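PDB 3PPT: Sodium/calcium exchanger regulatory protein 1 from Loligo pealei, which binds and may transport fatty acids such as palmitoleate, also binds phosphoinositides and, when phosphorylated, stimulates the sodium/calcium exchanger of squid optic nerve. Local coordinates for residues Glu69-Thr74 with Lys79-Cys84. Numbering follows the deposited sequence. Where two conformers were deposited one is given.
Sequences EFDETT and KIKTTC
Phe70 with Thr82 and Glu72 with Ile80 are hydrogen-bonded antiparallel pairs, each joined by two N-H to O=C bonds, and the straightest, Glu72 N to Ile80 O, has an angle of 178° at the hydrogen. Asp71 with Lys81 and Thr73 with Lys79 are the non-hydrogen-bonded pairs, and their side chains share the face opposite the one carrying Phe70, Glu72, Ile80 and Thr82. There Lys81 runs alongside Asp71, pointing the same way, its chain bent at chi2 and chi3, and NZ comes to Asp71 OD1 from above the carboxylate plane, 38° out of it, in a salt bridge of 2.8 Å. Glu69 crosses this lysine, its OE2 3.5 Å from Lys81 CE. Further along, Lys79 NZ donates to Thr73 OG1 at 3.0 Å. Lys81, Glu69 and Thr73 were each modelled in two conformers, so these three contacts describe one of them and may not hold in the other. The segments belong to the beta hairpin 70-73/79-87 of the fatty-acid-binding protein beta-barrel, whose interior takes the lipid; the side chain of Thr74 lies about 5 Å from the bound palmitoleic acid. On the Phe70 face, Thr82 CB sits over one side of the ring, 4.0 Å from the Phe70 centroid, in a CH-pi contact. Cys84 SG meets the same ring at its edge, 4.0 Å from Phe70 CE2, and the ring of Phe64 also meets it, the two planes about 10° apart. With CG anti to N (chi1 178°) and an extended chain, Glu72 reaches across to Thr82, whose OG1 donates to the anti lone pair of OE1 at 2.7 Å. Gln93 and Gln95 also donate to OE1, so three donors satisfy this buried oxygen. Replacing Glu72 by an alanine is likely to leave Thr82 OG1 and both glutamine amides without their shared acceptor. Ile80 CD1 packs against Thr74 CG2 at 3.6 Å.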
ATOM      1  N   GLU A  69     -11.999  10.478  -5.746  0.56 14.77           N
ATOM      2  CA  GLU A  69     -11.285   9.749  -6.784  0.56 15.39           C
ATOM      3  C   GLU A  69     -10.064  10.547  -7.246  0.56 15.55           C
ATOM      4  O   GLU A  69     -10.134  11.775  -7.373  0.56 16.29           O
ATOM      5  CB  GLU A  69     -12.249   9.526  -7.950  0.56 16.43           C
ATOM      6  CG  GLU A  69     -11.839   8.506  -8.986  0.56 17.52           C
ATOM      7  CD  GLU A  69     -12.861   8.414 -10.116  0.56 18.75           C
ATOM      8  OE1 GLU A  69     -13.753   9.291 -10.197  0.56 19.11           O
ATOM      9  OE2 GLU A  69     -12.780   7.469 -10.925  0.56 19.67           O
ATOM     10  N   PHE A  70      -8.946   9.865  -7.480  1.00 14.46           N
ATOM     11  CA  PHE A  70      -7.749  10.539  -7.984  1.00 15.41           C
ATOM     12  C   PHE A  70      -6.918   9.626  -8.881  1.00 15.95           C
ATOM     13  O   PHE A  70      -7.033   8.405  -8.813  1.00 16.01           O
ATOM     14  CB  PHE A  70      -6.903  11.102  -6.829  1.00 15.65           C
ATOM     15  CG  PHE A  70      -6.287  10.046  -5.938  1.00 14.69           C
ATOM     16  CD1 PHE A  70      -4.949   9.706  -6.066  1.00 15.87           C
ATOM     17  CD2 PHE A  70      -7.041   9.411  -4.966  1.00 14.78           C
ATOM     18  CE1 PHE A  70      -4.377   8.737  -5.244  1.00 15.91           C
ATOM     19  CE2 PHE A  70      -6.479   8.436  -4.148  1.00 15.00           C
ATOM     20  CZ  PHE A  70      -5.146   8.103  -4.286  1.00 15.45           C
ATOM     21  N   ASP A  71      -6.089  10.226  -9.732  1.00 17.03           N
ATOM     22  CA  ASP A  71      -5.186   9.458 -10.586  1.00 17.83           C
ATOM     23  C   ASP A  71      -3.975   8.981  -9.805  1.00 16.83           C
ATOM     24  O   ASP A  71      -3.318   9.771  -9.130  1.00 18.19           O
ATOM     25  CB  ASP A  71      -4.704  10.316 -11.757  1.00 21.11           C
ATOM     26  CG  ASP A  71      -5.823  10.712 -12.682  1.00 25.34           C
ATOM     27  OD1 ASP A  71      -6.684   9.858 -12.950  1.00 25.47           O
ATOM     28  OD2 ASP A  71      -5.836  11.873 -13.137  1.00 28.42           O
ATOM     29  N   GLU A  72      -3.681   7.691  -9.911  1.00 15.57           N
ATOM     30  CA  GLU A  72      -2.511   7.110  -9.266  1.00 14.32           C
ATOM     31  C   GLU A  72      -1.684   6.344 -10.294  1.00 14.26           C
ATOM     32  O   GLU A  72      -2.227   5.698 -11.186  1.00 16.01           O
ATOM     33  CB  GLU A  72      -2.937   6.170  -8.112  1.00 14.13           C
ATOM     34  CG  GLU A  72      -1.772   5.466  -7.401  1.00 13.46           C
ATOM     35  CD  GLU A  72      -2.184   4.501  -6.280  1.00 13.48           C
ATOM     36  OE1 GLU A  72      -3.390   4.303  -6.022  1.00 13.75           O
ATOM     37  OE2 GLU A  72      -1.273   3.928  -5.648  1.00 14.15           O
ATOM     38  N   THR A  73      -0.365   6.448 -10.174  0.74 14.63           N
ATOM     39  CA  THR A  73       0.526   5.572 -10.909  0.74 15.18           C
ATOM     40  C   THR A  73       1.217   4.687  -9.888  0.74 14.16           C
ATOM     41  O   THR A  73       1.866   5.179  -8.964  0.74 14.50           O
ATOM     42  CB  THR A  73       1.558   6.352 -11.738  0.74 16.73           C
ATOM     43  OG1 THR A  73       0.872   7.250 -12.620  0.74 16.78           O
ATOM     44  CG2 THR A  73       2.403   5.393 -12.570  0.74 17.70           C
ATOM     45  N   THR A  74       1.058   3.377 -10.033  1.00 12.98           N
ATOM     46  CA  THR A  74       1.621   2.451  -9.061  1.00 12.38           C
ATOM     47  C   THR A  74       3.137   2.351  -9.197  1.00 12.35           C
ATOM     48  O   THR A  74       3.714   2.810 -10.189  1.00 13.37           O
ATOM     49  CB  THR A  74       1.009   1.053  -9.201  1.00 12.42           C
ATOM     50  OG1 THR A  74       1.389   0.491 -10.462  1.00 12.73           O
ATOM     51  CG2 THR A  74      -0.507   1.122  -9.101  1.00 13.92           C
ATOM     52  N   LYS A  79      -1.251   2.845 -14.583  1.00 17.01           N
ATOM     53  CA  LYS A  79      -2.081   4.027 -14.407  1.00 18.51           C
ATOM     54  C   LYS A  79      -3.468   3.579 -13.982  1.00 18.00           C
ATOM     55  O   LYS A  79      -4.121   2.805 -14.688  1.00 20.46           O
ATOM     56  CB  LYS A  79      -2.168   4.818 -15.716  1.00 21.58           C
ATOM     57  CG  LYS A  79      -0.816   5.158 -16.306  1.00 24.90           C
ATOM     58  CD  LYS A  79      -0.060   6.135 -15.424  1.00 27.62           C
ATOM     59  CE  LYS A  79       1.122   6.746 -16.170  1.00 29.60           C
ATOM     60  NZ  LYS A  79       1.802   7.814 -15.383  1.00 30.89           N
ATOM     61  N   ILE A  80      -3.914   4.055 -12.826  1.00 15.84           N
ATOM     62  CA  ILE A  80      -5.184   3.623 -12.270  1.00 15.46           C
ATOM     63  C   ILE A  80      -5.958   4.801 -11.683  1.00 14.23           C
ATOM     64  O   ILE A  80      -5.419   5.899 -11.520  1.00 15.13           O
ATOM     65  CB  ILE A  80      -4.970   2.565 -11.161  1.00 16.21           C
ATOM     66  CG1 ILE A  80      -4.017   3.115 -10.097  1.00 16.05           C
ATOM     67  CG2 ILE A  80      -4.415   1.259 -11.731  1.00 17.71           C
ATOM     68  CD1 ILE A  80      -3.884   2.242  -8.904  1.00 16.45           C
ATOM     69  N   LYS A  81      -7.230   4.559 -11.385  0.60 14.20           N
ATOM     70  CA  LYS A  81      -8.069   5.530 -10.702  0.60 14.64           C
ATOM     71  C   LYS A  81      -8.321   4.985  -9.314  0.60 12.98           C
ATOM     72  O   LYS A  81      -8.793   3.858  -9.162  0.60 13.61           O
ATOM     73  CB  LYS A  81      -9.403   5.696 -11.429  0.60 17.60           C
ATOM     74  CG  LYS A  81      -9.270   6.234 -12.836  0.60 20.64           C
ATOM     75  CD  LYS A  81      -8.761   7.660 -12.837  0.60 22.78           C
ATOM     76  CE  LYS A  81      -9.809   8.643 -12.345  0.60 23.71           C
ATOM     77  NZ  LYS A  81      -9.471  10.046 -12.728  0.60 24.05           N
ATOM     78  N   THR A  82      -8.006   5.783  -8.303  1.00 12.31           N
ATOM     79  CA  THR A  82      -8.069   5.308  -6.935  1.00 11.62           C
ATOM     80  C   THR A  82      -9.016   6.128  -6.089  1.00 11.31           C
ATOM     81  O   THR A  82      -9.086   7.349  -6.227  1.00 12.38           O
ATOM     82  CB  THR A  82      -6.650   5.324  -6.330  1.00 11.91           C
ATOM     83  OG1 THR A  82      -5.830   4.452  -7.110  1.00 12.89           O
ATOM     84  CG2 THR A  82      -6.645   4.873  -4.878  1.00 11.58           C
ATOM     85  N   THR A  83      -9.760   5.444  -5.222  1.00 11.50           N
ATOM     86  CA  THR A  83     -10.583   6.113  -4.230  1.00 12.25           C
ATOM     87  C   THR A  83     -10.329   5.485  -2.873  1.00 11.88           C
ATOM     88  O   THR A  83     -10.375   4.262  -2.721  1.00 12.50           O
ATOM     89  CB  THR A  83     -12.082   6.009  -4.577  1.00 13.40           C
ATOM     90  OG1 THR A  83     -12.290   6.433  -5.933  1.00 13.00           O
ATOM     91  CG2 THR A  83     -12.934   6.874  -3.634  1.00 14.90           C
ATOM     92  N   CYS A  84     -10.059   6.327  -1.885  1.00 12.10           N
ATOM     93  CA  CYS A  84      -9.766   5.851  -0.544  1.00 12.30           C
ATOM     94  C   CYS A  84     -10.905   6.185   0.409  1.00 14.58           C
ATOM     95  O   CYS A  84     -11.490   7.273   0.343  1.00 16.57           O
ATOM     96  CB  CYS A  84      -8.455   6.450  -0.049  1.00 13.29           C
ATOM     97  SG  CYS A  84      -7.049   5.950  -1.085  1.00 14.61           S
TER